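Local coordinates for protein citryl-CoA lyase (Hydrogenobacter thermophilus, PDB 6HXP) that probably splits citryl-CoA into acetyl-CoA and oxaloacetate, as a coenzyme A-binding tetrameric lyase of the citrate synthase family, at residues S70-A73 and A74-A78; Y137-R140 and Y141-D144; A173-I176 and G177-K180; T245-P248 and P249-L252. All coordinates share one frame; numbering follows the deposited sequence.

Contact 1. Residues S70-A73 and A74-A78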
loop_
_atom_site.group_PDB
_atom_site.type_symbol
_atom_site.label_atom_id
_atom_site.label_comp_id
_atom_site.label_asym_id
_atom_site.label_seq_id
_atom_site.Cartn_x
_atom_site.Cartn_y
_atom_site.Cartn_z
ATOM N N SER A 70 3.507 11.849 -4.269
ATOM C CA SER A 70 3.982 10.976 -3.213
ATOM C C SER A 70 3.787 11.625 -1.856
ATOM O O SER A 70 3.370 10.965 -0.910
ATOM C CB SER A 70 5.441 10.610 -3.434
ATOM O OG SER A 70 6.207 11.779 -3.751
ATOM N N ALA A 71 4.167 12.906 -1.720
ATOM C CA ALA A 71 3.974 13.547 -0.423
ATOM C C ALA A 71 2.525 13.746 -0.104
ATOM O O ALA A 71 2.088 13.623 1.050
ATOM C CB ALA A 71 4.741 14.856 -0.371
ATOM N N ILE A 72 1.727 14.105 -1.110
ATOM C CA ILE A 72 0.299 14.306 -0.913
ATOM C C ILE A 72 -0.322 12.981 -0.441
ATOM O O ILE A 72 -1.101 12.964 0.515
ATOM C CB ILE A 72 -0.379 14.767 -2.216
ATOM C CG1 ILE A 72 0.160 16.153 -2.628
ATOM C CG2 ILE A 72 -1.919 14.758 -2.058
ATOM C CD1 ILE A 72 -0.427 16.610 -3.974
ATOM N N ALA A 73 -0.000 11.898 -1.125
ATOM C CA ALA A 73 -0.570 10.582 -0.753
ATOM C C ALA A 73 -0.142 10.157 0.642
ATOM O O ALA A 73 -0.952 9.698 1.446
ATOM C CB ALA A 73 -0.193 9.517 -1.778
ATOM N N ALA A 74 1.159 10.277 0.932
ATOM C CA ALA A 74 1.664 9.874 2.253
ATOM C C ALA A 74 1.003 10.638 3.380
ATOM O O ALA A 74 0.581 10.072 4.387
ATOM C CB ALA A 74 3.171 10.105 2.321
ATOM N N ARG A 75 0.913 11.963 3.220
ATOM C CA ARG A 75 0.325 12.783 4.259
ATOM C C ARG A 75 -1.192 12.611 4.368
ATOM O O ARG A 75 -1.731 12.647 5.468
ATOM C CB ARG A 75 0.699 14.257 4.034
ATOM C CG ARG A 75 2.207 14.467 4.158
ATOM C CD ARG A 75 2.662 15.915 3.928
ATOM N NE ARG A 75 2.379 16.654 5.135
ATOM C CZ ARG A 75 3.197 17.397 5.906
ATOM N NH1 ARG A 75 4.500 17.602 5.563
ATOM N NH2 ARG A 75 2.730 17.967 6.990
ATOM N N SER A 76 -1.881 12.375 3.258
ATOM C CA SER A 76 -3.332 12.127 3.272
ATOM C C SER A 76 -3.606 10.792 3.979
ATOM O O SER A 76 -4.499 10.727 4.823
ATOM C CB SER A 76 -3.918 12.103 1.858
ATOM O OG SER A 76 -3.751 13.384 1.275
ATOM N N VAL A 77 -2.836 9.741 3.700
ATOM C CA VAL A 77 -3.000 8.482 4.421
ATOM C C VAL A 77 -2.718 8.667 5.926
ATOM O O VAL A 77 -3.477 8.191 6.754
ATOM C CB VAL A 77 -2.149 7.396 3.765
ATOM C CG1 VAL A 77 -2.005 6.181 4.658
ATOM C CG2 VAL A 77 -2.789 6.996 2.436
ATOM N N ALA A 78 -1.668 9.417 6.278
ATOM C CA ALA A 78 -1.399 9.694 7.676
ATOM C C ALA A 78 -2.589 10.429 8.313
ATOM O O ALA A 78 -3.005 10.089 9.437
ATOM C CB ALA A 78 -0.163 10.580 7.779
#
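Ile72 and Ser76 are joined by both a main-chain and a side-chain hydrogen bond in helix 69-79. Four main-chain hydrogen bonds run from i+4 to i: Ala74 N to Ser70 O, Arg75 N to Ala71 O, Ser76 N to Ile72 O at 2.9 Å, and Val77 N to Ala73 O, the straightest of them at 170°. Ser76 OG lies beside its own backbone N (chi1 -64°), which folds it back along the helix to give a bond of 2.8 Å to Ile72 O. Ile72 O is thus gripped twice, by Ser76 N and OG arriving from opposite faces of its carbonyl plane. Side-chain carbons also make van der Waals contact with carbonyl oxygens of the preceding turn: Arg75 CG rests 3.2 Å from Ala71 O, and Val77 CG2 lies 3.4 Å from Ala73 O. The Arg75 guanidinium leaves the helix to form salt bridges with Glu224 and Glu225. On another side, the second subunit packs on this helix through the same four residues, Ile72 on Ser76 and Ala73 on Val77 in both directions. The serine hydroxyl at this interface is turned back onto its own helix, where its bond to Ile72 O satisfies it.

Contact 2. Residues Y137-R140 and Y141-D144; sequences YGHR and YYKD. With COA (coenzyme A), chain B.
His139 and Tyr142 form the tight part of this turn in the loop between helices 120-129 and 147-158. The imidazole, with CG anti to the backbone N (chi1 -166°), swings over the turn that follows. Tyr142 CD2 sits 3.4 Å from CE1, above the middle of the imidazole face, and the two ring planes meet obliquely, at 46°. At the ring's edge ND1 accepts the N-H of Tyr141 at 2.9 Å, somewhat out of the imidazole plane. An alanine in place of His139 would probably leave the Tyr141 N-H without this acceptor and take away the imidazole face under Tyr142 CD2. A water bridges Tyr142 O, to which it donates, and His139 N, a weak bond.

The looser side faces coenzyme A. Lys143 bends at chi2 (-58°) so that NZ returns to His139 O at 2.8 Å, with weak bonds to Arg140 O at 3.2 Å and to the diphosphate oxygen O2A at 3.3 Å. The exposed Arg140 gives NH1 to diphosphate O4A, also at 3.3 Å, while Tyr137 O receives the adenine N6A at 3.0 Å. Gly138 CA comes within 3.6 Å of coenzyme A OAP. Tyr141 leads outward to stack on His15 of the third subunit. The turn therefore gathers two cationic groups at the diphosphate, Lys143 being held there by the chain's own carbonyls.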
loop_
_atom_site.group_PDB
_atom_site.type_symbol
_atom_site.label_atom_id
_atom_site.label_comp_id
_atom_site.label_asym_id
_atom_site.label_seq_id
_atom_site.Cartn_x
_atom_site.Cartn_y
_atom_site.Cartn_z
ATOM N N TYR A 137 15.589 13.521 -20.351
ATOM C CA TYR A 137 15.865 14.816 -20.941
ATOM C C TYR A 137 14.658 15.725 -20.853
ATOM O O TYR A 137 13.512 15.270 -20.961
ATOM C CB TYR A 137 16.301 14.661 -22.400
ATOM C CG TYR A 137 17.583 13.873 -22.498
ATOM C CD1 TYR A 137 17.564 12.486 -22.548
ATOM C CD2 TYR A 137 18.818 14.506 -22.424
ATOM C CE1 TYR A 137 18.735 11.743 -22.466
ATOM C CE2 TYR A 137 20.001 13.776 -22.428
ATOM C CZ TYR A 137 19.956 12.391 -22.442
ATOM O OH TYR A 137 21.100 11.639 -22.362
ATOM N N GLY A 138 14.952 17.011 -20.709
ATOM C CA GLY A 138 13.966 18.068 -20.622
ATOM C C GLY A 138 13.550 18.454 -19.219
ATOM O O GLY A 138 13.543 17.634 -18.309
ATOM N N HIS A 139 13.135 19.722 -19.057
ATOM C CA HIS A 139 12.672 20.247 -17.773
ATOM C C HIS A 139 11.742 21.420 -18.036
ATOM O O HIS A 139 11.969 22.155 -18.986
ATOM C CB HIS A 139 13.864 20.710 -16.925
ATOM C CG HIS A 139 13.529 20.947 -15.482
ATOM N ND1 HIS A 139 12.964 22.145 -15.052
ATOM C CD2 HIS A 139 13.695 20.135 -14.415
ATOM C CE1 HIS A 139 12.826 22.024 -13.737
ATOM N NE2 HIS A 139 13.276 20.836 -13.304
ATOM N N ARG A 140 10.704 21.585 -17.213
ATOM C CA ARG A 140 9.740 22.686 -17.393
ATOM C C ARG A 140 10.374 24.077 -17.261
ATOM O O ARG A 140 9.931 25.017 -17.926
ATOM C CB ARG A 140 8.564 22.576 -16.394
ATOM C CG ARG A 140 7.490 21.539 -16.731
ATOM C CD ARG A 140 6.618 21.906 -17.931
ATOM N NE ARG A 140 5.870 23.153 -17.730
ATOM C CZ ARG A 140 5.775 24.136 -18.625
ATOM N NH1 ARG A 140 6.377 24.032 -19.804
ATOM N NH2 ARG A 140 5.076 25.229 -18.348
ATOM N N TYR A 141 11.355 24.224 -16.370
ATOM C CA TYR A 141 12.031 25.498 -16.099
ATOM C C TYR A 141 13.457 25.572 -16.640
ATOM O O TYR A 141 13.832 26.576 -17.224
ATOM C CB TYR A 141 12.034 25.748 -14.579
ATOM C CG TYR A 141 12.759 27.008 -14.158
ATOM C CD1 TYR A 141 12.242 28.265 -14.456
ATOM C CD2 TYR A 141 13.969 26.946 -13.475
ATOM C CE1 TYR A 141 12.896 29.430 -14.056
ATOM C CE2 TYR A 141 14.637 28.104 -13.078
ATOM C CZ TYR A 141 14.095 29.344 -13.369
ATOM O OH TYR A 141 14.760 30.483 -12.985
ATOM N N TYR A 142 14.285 24.556 -16.372
ATOM C CA TYR A 142 15.686 24.593 -16.785
ATOM C C TYR A 142 15.848 24.321 -18.267
ATOM O O TYR A 142 15.579 23.218 -18.725
ATOM C CB TYR A 142 16.504 23.578 -15.981
ATOM C CG TYR A 142 16.555 23.911 -14.510
ATOM C CD1 TYR A 142 17.060 25.128 -14.067
ATOM C CD2 TYR A 142 16.121 23.001 -13.555
ATOM C CE1 TYR A 142 17.106 25.443 -12.713
ATOM C CE2 TYR A 142 16.095 23.336 -12.199
ATOM C CZ TYR A 142 16.643 24.530 -11.778
ATOM O OH TYR A 142 16.693 24.826 -10.440
ATOM N N LYS A 143 16.269 25.342 -19.015
ATOM C CA LYS A 143 16.468 25.247 -20.463
ATOM C C LYS A 143 17.934 25.354 -20.857
ATOM O O LYS A 143 18.210 25.279 -22.047
ATOM C CB LYS A 143 15.691 26.355 -21.174
ATOM C CG LYS A 143 14.229 26.479 -20.772
ATOM C CD LYS A 143 13.430 25.208 -21.000
ATOM C CE LYS A 143 11.975 25.419 -20.694
ATOM N NZ LYS A 143 11.219 24.148 -20.743
ATOM N N ASP A 144 18.838 25.665 -19.916
ATOM C CA ASP A 144 20.291 25.770 -20.163
ATOM C C ASP A 144 20.948 24.523 -19.610
ATOM O O ASP A 144 21.649 23.794 -20.315
ATOM C CB ASP A 144 20.855 27.046 -19.482
ATOM C CG ASP A 144 22.340 27.323 -19.669
ATOM O OD1 ASP A 144 22.993 26.585 -20.437
ATOM O OD2 ASP A 144 22.855 28.273 -19.022
HETATM N N1A COA B . 12.746 14.015 -25.949
HETATM C C2A COA B . 12.369 14.499 -27.138
HETATM N N3A COA B . 11.639 15.588 -27.406
HETATM C C4A COA B . 11.274 16.214 -26.279
HETATM C C5A COA B . 11.579 15.830 -24.982
HETATM C C6A COA B . 12.364 14.670 -24.828
HETATM N N6A COA B . 12.767 14.202 -23.644
HETATM N N7A COA B . 11.049 16.727 -24.068
HETATM C C8A COA B . 10.458 17.623 -24.819
HETATM N N9A COA B . 10.560 17.382 -26.165
HETATM C C1B COA B . 10.106 18.232 -27.267
HETATM C C2B COA B . 8.895 19.130 -26.957
HETATM O O2B COA B . 7.700 18.538 -27.455
HETATM C C3B COA B . 9.269 20.392 -27.729
HETATM O O3B COA B . 9.042 20.194 -29.142
HETATM P P3B COA B . 8.706 21.346 -30.239
HETATM O O7A COA B . 8.572 22.693 -29.599
HETATM O O8A COA B . 9.837 21.291 -31.270
HETATM O O9A COA B . 7.415 20.886 -30.928
HETATM C C4B COA B . 10.779 20.458 -27.535
HETATM O O4B COA B . 11.181 19.078 -27.645
HETATM C C5B COA B . 11.268 21.006 -26.216
HETATM O O5B COA B . 10.524 22.185 -25.847
HETATM P P1A COA B . 10.387 22.645 -24.295
HETATM O O1A COA B . 9.436 23.773 -24.172
HETATM O O2A COA B . 11.806 22.960 -23.819
HETATM O O3A COA B . 9.883 21.383 -23.465
HETATM P P2A COA B . 8.524 21.066 -22.698
HETATM O O4A COA B . 8.159 22.190 -21.805
HETATM O O5A COA B . 7.477 20.770 -23.775
HETATM O O6A COA B . 8.728 19.660 -21.895
HETATM C CBP COA B . 8.701 18.238 -19.919
HETATM C CCP COA B . 8.877 19.653 -20.463
HETATM C CDP COA B . 9.408 18.160 -18.556
HETATM C CEP COA B . 7.201 17.988 -19.713
HETATM C CAP COA B . 9.263 17.146 -20.866
HETATM O OAP COA B . 10.482 17.514 -21.494
HETATM C C9P COA B . 9.397 15.773 -20.214
HETATM O O9P COA B . 8.418 15.040 -20.102
HETATM N N8P COA B . 10.622 15.415 -19.821
HETATM C C7P COA B . 10.936 14.078 -19.332
HETATM C C6P COA B . 10.987 13.063 -20.457
HETATM C C5P COA B . 10.967 11.639 -19.952
HETATM O O5P COA B . 11.839 11.223 -19.191
HETATM N N4P COA B . 9.974 10.876 -20.411
HETATM C C3P COA B . 10.042 9.424 -20.509
HETATM C C2P COA B . 9.949 8.710 -19.174
HETATM S S1P COA B . 8.413 9.249 -18.375
HETATM O O HOH W 1 15.215 21.532 -20.844
#

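Contact 3. Residues A173-I176 and G177-K180; sequences AEEI and GRQK. With COA (coenzyme A), chain B.
An intrahelical salt-bridge network, with i to i+3 and i to i+4 spacing, occupies the last turns of helix 164-180, whose final residue belongs to the coenzyme A pocket. Arg178 links the two glutamates; Glu175, buried against helix 120-129, also holds Gln179. With CG anti to the backbone N and a bend at chi2 (60°), the Glu175 carboxylate turns toward the helix end and uses its two oxygens separately. OE2 offers its anti lone pair to Gln179 NE2 at 2.7 Å, a nearly straight bond (174°) lying in the amide plane, while the carboxylate and amide planes stand 72° apart. OE1 takes Arg178 NH2 at 2.8 Å on its anti side, well out of the carboxylate plane but in that of the guanidinium. Arg178 NH1 reaches the other way, to Glu174 OE2 at 3.1 Å. Arg178 was modelled in two conformers, so these two salt bridges describe one of them. Gln179 NE2 also donates to Glu121 O, which ties the network to helix 120-129.

A different face of the helix looks toward the cofactor. Ile176 packs on Ile134 and Tyr137, both coenzyme A-binding residues, and its CG2 lies beside Lys180 CG at 4.1 Å, the two side chains running the same way. Lys180 then bends at its last two torsions. CE passes 3.5 Å from the ribose O4B, and NZ ends 2.8 Å from O8A of the 3'-phosphate, to which it donates a hydrogen bond.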
loop_
_atom_site.group_PDB
_atom_site.type_symbol
_atom_site.label_atom_id
_atom_site.label_comp_id
_atom_site.label_asym_id
_atom_site.label_seq_id
_atom_site.Cartn_x
_atom_site.Cartn_y
_atom_site.Cartn_z
ATOM N N ALA A 173 22.338 15.134 -24.827
ATOM C CA ALA A 173 21.700 16.441 -24.597
ATOM C C ALA A 173 22.197 17.463 -25.617
ATOM O O ALA A 173 21.406 18.216 -26.197
ATOM C CB ALA A 173 22.001 16.950 -23.211
ATOM N N GLU A 174 23.509 17.474 -25.847
ATOM C CA GLU A 174 24.108 18.416 -26.798
ATOM C C GLU A 174 23.564 18.167 -28.203
ATOM O O GLU A 174 23.215 19.126 -28.921
ATOM C CB GLU A 174 25.641 18.275 -26.749
ATOM C CG GLU A 174 26.406 19.159 -27.716
ATOM C CD GLU A 174 27.905 19.217 -27.482
ATOM O OE1 GLU A 174 28.461 18.252 -26.908
ATOM O OE2 GLU A 174 28.529 20.219 -27.904
ATOM N N GLU A 175 23.459 16.887 -28.595
ATOM C CA GLU A 175 22.940 16.524 -29.918
ATOM C C GLU A 175 21.452 16.849 -30.086
ATOM O O GLU A 175 21.043 17.242 -31.193
ATOM C CB GLU A 175 23.201 15.043 -30.201
ATOM C CG GLU A 175 22.827 14.580 -31.591
ATOM C CD GLU A 175 23.561 15.286 -32.720
ATOM O OE1 GLU A 175 24.702 15.765 -32.512
ATOM O OE2 GLU A 175 22.991 15.338 -33.829
ATOM N N ILE A 176 20.637 16.682 -29.034
ATOM C CA ILE A 176 19.216 17.052 -29.126
ATOM C C ILE A 176 19.137 18.555 -29.431
ATOM O O ILE A 176 18.389 18.962 -30.331
ATOM C CB ILE A 176 18.412 16.681 -27.852
ATOM C CG1 ILE A 176 18.330 15.160 -27.649
ATOM C CG2 ILE A 176 16.997 17.253 -27.944
ATOM C CD1 ILE A 176 17.919 14.778 -26.202
ATOM N N GLY A 177 19.944 19.351 -28.725
ATOM C CA GLY A 177 20.023 20.797 -28.931
ATOM C C GLY A 177 20.406 21.173 -30.336
ATOM O O GLY A 177 19.817 22.095 -30.916
ATOM N N ARG A 178 21.383 20.448 -30.890
ATOM C CA ARG A 178 21.887 20.641 -32.245
ATOM C C ARG A 178 20.799 20.325 -33.284
ATOM O O ARG A 178 20.601 21.101 -34.223
ATOM C CB ARG A 178 23.109 19.729 -32.446
ATOM C CG ARG A 178 23.998 20.101 -33.599
ATOM C CD ARG A 178 25.263 19.262 -33.565
ATOM N NE ARG A 178 26.231 19.742 -32.570
ATOM C CZ ARG A 178 26.736 19.014 -31.578
ATOM N NH1 ARG A 178 27.643 19.535 -30.763
ATOM N NH2 ARG A 178 26.330 17.764 -31.384
ATOM N N GLN A 179 20.087 19.203 -33.109
ATOM C CA GLN A 179 19.024 18.779 -34.030
ATOM C C GLN A 179 17.731 19.588 -33.894
ATOM O O GLN A 179 17.114 19.892 -34.913
ATOM C CB GLN A 179 18.759 17.276 -33.911
ATOM C CG GLN A 179 19.917 16.465 -34.482
ATOM C CD GLN A 179 19.636 14.991 -34.593
ATOM O OE1 GLN A 179 18.511 14.554 -34.842
ATOM N NE2 GLN A 179 20.661 14.183 -34.420
ATOM N N LYS A 180 17.334 19.970 -32.682
ATOM C CA LYS A 180 16.110 20.769 -32.503
ATOM C C LYS A 180 16.310 22.302 -32.615
ATOM O O LYS A 180 15.318 23.020 -32.708
ATOM C CB LYS A 180 15.464 20.459 -31.146
ATOM C CG LYS A 180 14.976 19.020 -31.026
ATOM C CD LYS A 180 13.762 18.866 -30.100
ATOM C CE LYS A 180 12.461 18.668 -30.850
ATOM N NZ LYS A 180 12.123 19.825 -31.719
HETATM N N1A COA B . 12.746 14.015 -25.949
HETATM C C2A COA B . 12.369 14.499 -27.138
HETATM N N3A COA B . 11.639 15.588 -27.406
HETATM C C4A COA B . 11.274 16.214 -26.279
HETATM C C5A COA B . 11.579 15.830 -24.982
HETATM C C6A COA B . 12.364 14.670 -24.828
HETATM N N6A COA B . 12.767 14.202 -23.644
HETATM N N7A COA B . 11.049 16.727 -24.068
HETATM C C8A COA B . 10.458 17.623 -24.819
HETATM N N9A COA B . 10.560 17.382 -26.165
HETATM C C1B COA B . 10.106 18.232 -27.267
HETATM C C2B COA B . 8.895 19.130 -26.957
HETATM O O2B COA B . 7.700 18.538 -27.455
HETATM C C3B COA B . 9.269 20.392 -27.729
HETATM O O3B COA B . 9.042 20.194 -29.142
HETATM P P3B COA B . 8.706 21.346 -30.239
HETATM O O7A COA B . 8.572 22.693 -29.599
HETATM O O8A COA B . 9.837 21.291 -31.270
HETATM O O9A COA B . 7.415 20.886 -30.928
HETATM C C4B COA B . 10.779 20.458 -27.535
HETATM O O4B COA B . 11.181 19.078 -27.645
HETATM C C5B COA B . 11.268 21.006 -26.216
HETATM O O5B COA B . 10.524 22.185 -25.847
HETATM P P1A COA B . 10.387 22.645 -24.295
HETATM O O1A COA B . 9.436 23.773 -24.172
HETATM O O2A COA B . 11.806 22.960 -23.819
HETATM O O3A COA B . 9.883 21.383 -23.465
HETATM P P2A COA B . 8.524 21.066 -22.698
HETATM O O4A COA B . 8.159 22.190 -21.805
HETATM O O5A COA B . 7.477 20.770 -23.775
HETATM O O6A COA B . 8.728 19.660 -21.895
HETATM C CBP COA B . 8.701 18.238 -19.919
HETATM C CCP COA B . 8.877 19.653 -20.463
HETATM C CDP COA B . 9.408 18.160 -18.556
HETATM C CEP COA B . 7.201 17.988 -19.713
HETATM C CAP COA B . 9.263 17.146 -20.866
HETATM O OAP COA B . 10.482 17.514 -21.494
HETATM C C9P COA B . 9.397 15.773 -20.214
HETATM O O9P COA B . 8.418 15.040 -20.102
HETATM N N8P COA B . 10.622 15.415 -19.821
HETATM C C7P COA B . 10.936 14.078 -19.332
HETATM C C6P COA B . 10.987 13.063 -20.457
HETATM C C5P COA B . 10.967 11.639 -19.952
HETATM O O5P COA B . 11.839 11.223 -19.191
HETATM N N4P COA B . 9.974 10.876 -20.411
HETATM C C3P COA B . 10.042 9.424 -20.509
HETATM C C2P COA B . 9.949 8.710 -19.174
HETATM S S1P COA B . 8.413 9.249 -18.375
#

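Contact 4. Residues T245-P248 and P249-L252; sequences TGSP and PREL
This is a local contact within an extended, irregular segment after strand 242-244, part of the C-terminal tail that runs far out from the body of its own subunit and lies on the fourth subunit. Within the segment, Ser247 and Arg250 meet three residues apart across two prolines. In the conformer described, one of two modelled, Ser247 OG is 3.3 Å from Arg250 NE, over a face of the guanidinium and badly angled for a hydrogen bond, so this is a touch and no more. There OG sits anti to the backbone N (chi1 172°) and donates instead to Pro248 O at 2.7 Å. The backbone angles of Ser247, Pro248 and Pro249 are those of a polyproline II stretch. The Pro248-Pro249 peptide is trans, and the rings crowd each other, with Pro248 CB 3.5 Å from Pro249 CD. Such a stretch has no main-chain N-H at either proline, and it keeps the tail extended, consistent with the C-terminal arms that embrace a neighbouring subunit in citrate synthases.

Arg250 leaves this rod with CG wedged between the backbone N and the carbonyl carbon (chi1 45°). The rest of the chain is straight as far as NE, passing Ser247 OG with CD at 3.5 Å. Its polar end belongs to the fourth subunit, where NH1 pairs with Glu44 and NH2 bonds to Arg20 O and Gly43 O. A leucine here would probably leave Glu44 of that subunit without its charge partner and those two carbonyls without this donor. Close by, Pro249 packs on Ile13 of the fourth subunit.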
loop_
_atom_site.group_PDB
_atom_site.type_symbol
_atom_site.label_atom_id
_atom_site.label_comp_id
_atom_site.label_asym_id
_atom_site.label_seq_id
_atom_site.Cartn_x
_atom_site.Cartn_y
_atom_site.Cartn_z
ATOM N N THR A 245 -18.355 17.849 -12.979
ATOM C CA THR A 245 -18.530 17.750 -14.419
ATOM C C THR A 245 -19.545 16.678 -14.812
ATOM O O THR A 245 -19.650 16.356 -15.996
ATOM C CB THR A 245 -17.137 17.377 -15.005
ATOM O OG1 THR A 245 -16.745 16.110 -14.474
ATOM C CG2 THR A 245 -16.060 18.400 -14.653
ATOM N N GLY A 246 -20.269 16.113 -13.847
ATOM C CA GLY A 246 -21.156 15.015 -14.132
ATOM C C GLY A 246 -22.610 15.335 -14.372
ATOM O O GLY A 246 -22.976 16.463 -14.788
ATOM N N SER A 247 -23.480 14.339 -14.124
ATOM C CA SER A 247 -24.918 14.516 -14.312
ATOM C C SER A 247 -25.435 15.475 -13.297
ATOM O O SER A 247 -25.219 15.266 -12.105
ATOM C CB SER A 247 -25.694 13.208 -14.094
ATOM O OG SER A 247 -27.108 13.433 -14.108
ATOM N N PRO A 248 -26.323 16.381 -13.692
ATOM C CA PRO A 248 -27.035 17.151 -12.672
ATOM C C PRO A 248 -28.008 16.216 -11.897
ATOM O O PRO A 248 -28.305 15.096 -12.331
ATOM C CB PRO A 248 -27.854 18.143 -13.487
ATOM C CG PRO A 248 -27.152 18.219 -14.822
ATOM C CD PRO A 248 -26.660 16.831 -15.050
ATOM N N PRO A 249 -28.486 16.627 -10.734
ATOM C CA PRO A 249 -29.450 15.800 -10.001
ATOM C C PRO A 249 -30.652 15.345 -10.818
ATOM O O PRO A 249 -31.238 16.097 -11.641
ATOM C CB PRO A 249 -29.860 16.674 -8.815
ATOM C CG PRO A 249 -28.701 17.591 -8.630
ATOM C CD PRO A 249 -28.224 17.890 -10.019
ATOM N N ARG A 250 -31.055 14.128 -10.542
ATOM C CA ARG A 250 -32.156 13.494 -11.216
ATOM C C ARG A 250 -32.809 12.523 -10.275
ATOM O O ARG A 250 -32.195 11.968 -9.386
ATOM C CB ARG A 250 -31.656 12.768 -12.450
ATOM C CG ARG A 250 -30.396 11.971 -12.138
ATOM C CD ARG A 250 -29.862 11.403 -13.361
ATOM N NE ARG A 250 -28.598 10.668 -13.206
ATOM C CZ ARG A 250 -28.168 9.842 -14.150
ATOM N NH1 ARG A 250 -28.843 9.734 -15.305
ATOM N NH2 ARG A 250 -27.024 9.168 -13.988
ATOM N N GLU A 251 -34.125 12.343 -10.453
ATOM C CA GLU A 251 -34.870 11.417 -9.637
ATOM C C GLU A 251 -34.741 10.006 -10.144
ATOM O O GLU A 251 -34.681 9.779 -11.371
ATOM C CB GLU A 251 -36.369 11.808 -9.714
ATOM C CG GLU A 251 -36.716 13.139 -9.093
ATOM C CD GLU A 251 -36.657 13.192 -7.583
ATOM O OE1 GLU A 251 -36.620 14.321 -7.046
ATOM O OE2 GLU A 251 -36.694 12.119 -6.936
ATOM N N LEU A 252 -34.775 9.034 -9.249
ATOM C CA LEU A 252 -34.879 7.652 -9.676
ATOM C C LEU A 252 -36.254 7.481 -10.327
ATOM O O LEU A 252 -37.198 8.165 -9.942
ATOM C CB LEU A 252 -34.921 6.664 -8.491
ATOM C CG LEU A 252 -33.703 6.222 -7.852
ATOM C CD1 LEU A 252 -34.043 5.277 -6.671
ATOM C CD2 LEU A 252 -32.740 5.506 -8.843
#

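Contacts 2 and 3 share the coenzyme A site, with centres 13 Å apart. They touch directly, Tyr137 CG lying 3.8 Å from Ile176 CD1, and they hold different parts of the cofactor: the turn at 137-144 takes adenine and diphosphate, the helix end at 180 the 3'-phosphate. Contact 1 is separate from that site, its nearest atoms about 15 Å from contact 2 and about 25 Å from contact 3, and serves subunit packing; contacts 1 and 2 both touch the third subunit. Contact 4 is the outlier, its centre about 52 Å from that of contact 3 and about 31 Å from that of contact 1, on the tail that joins the fourth subunit.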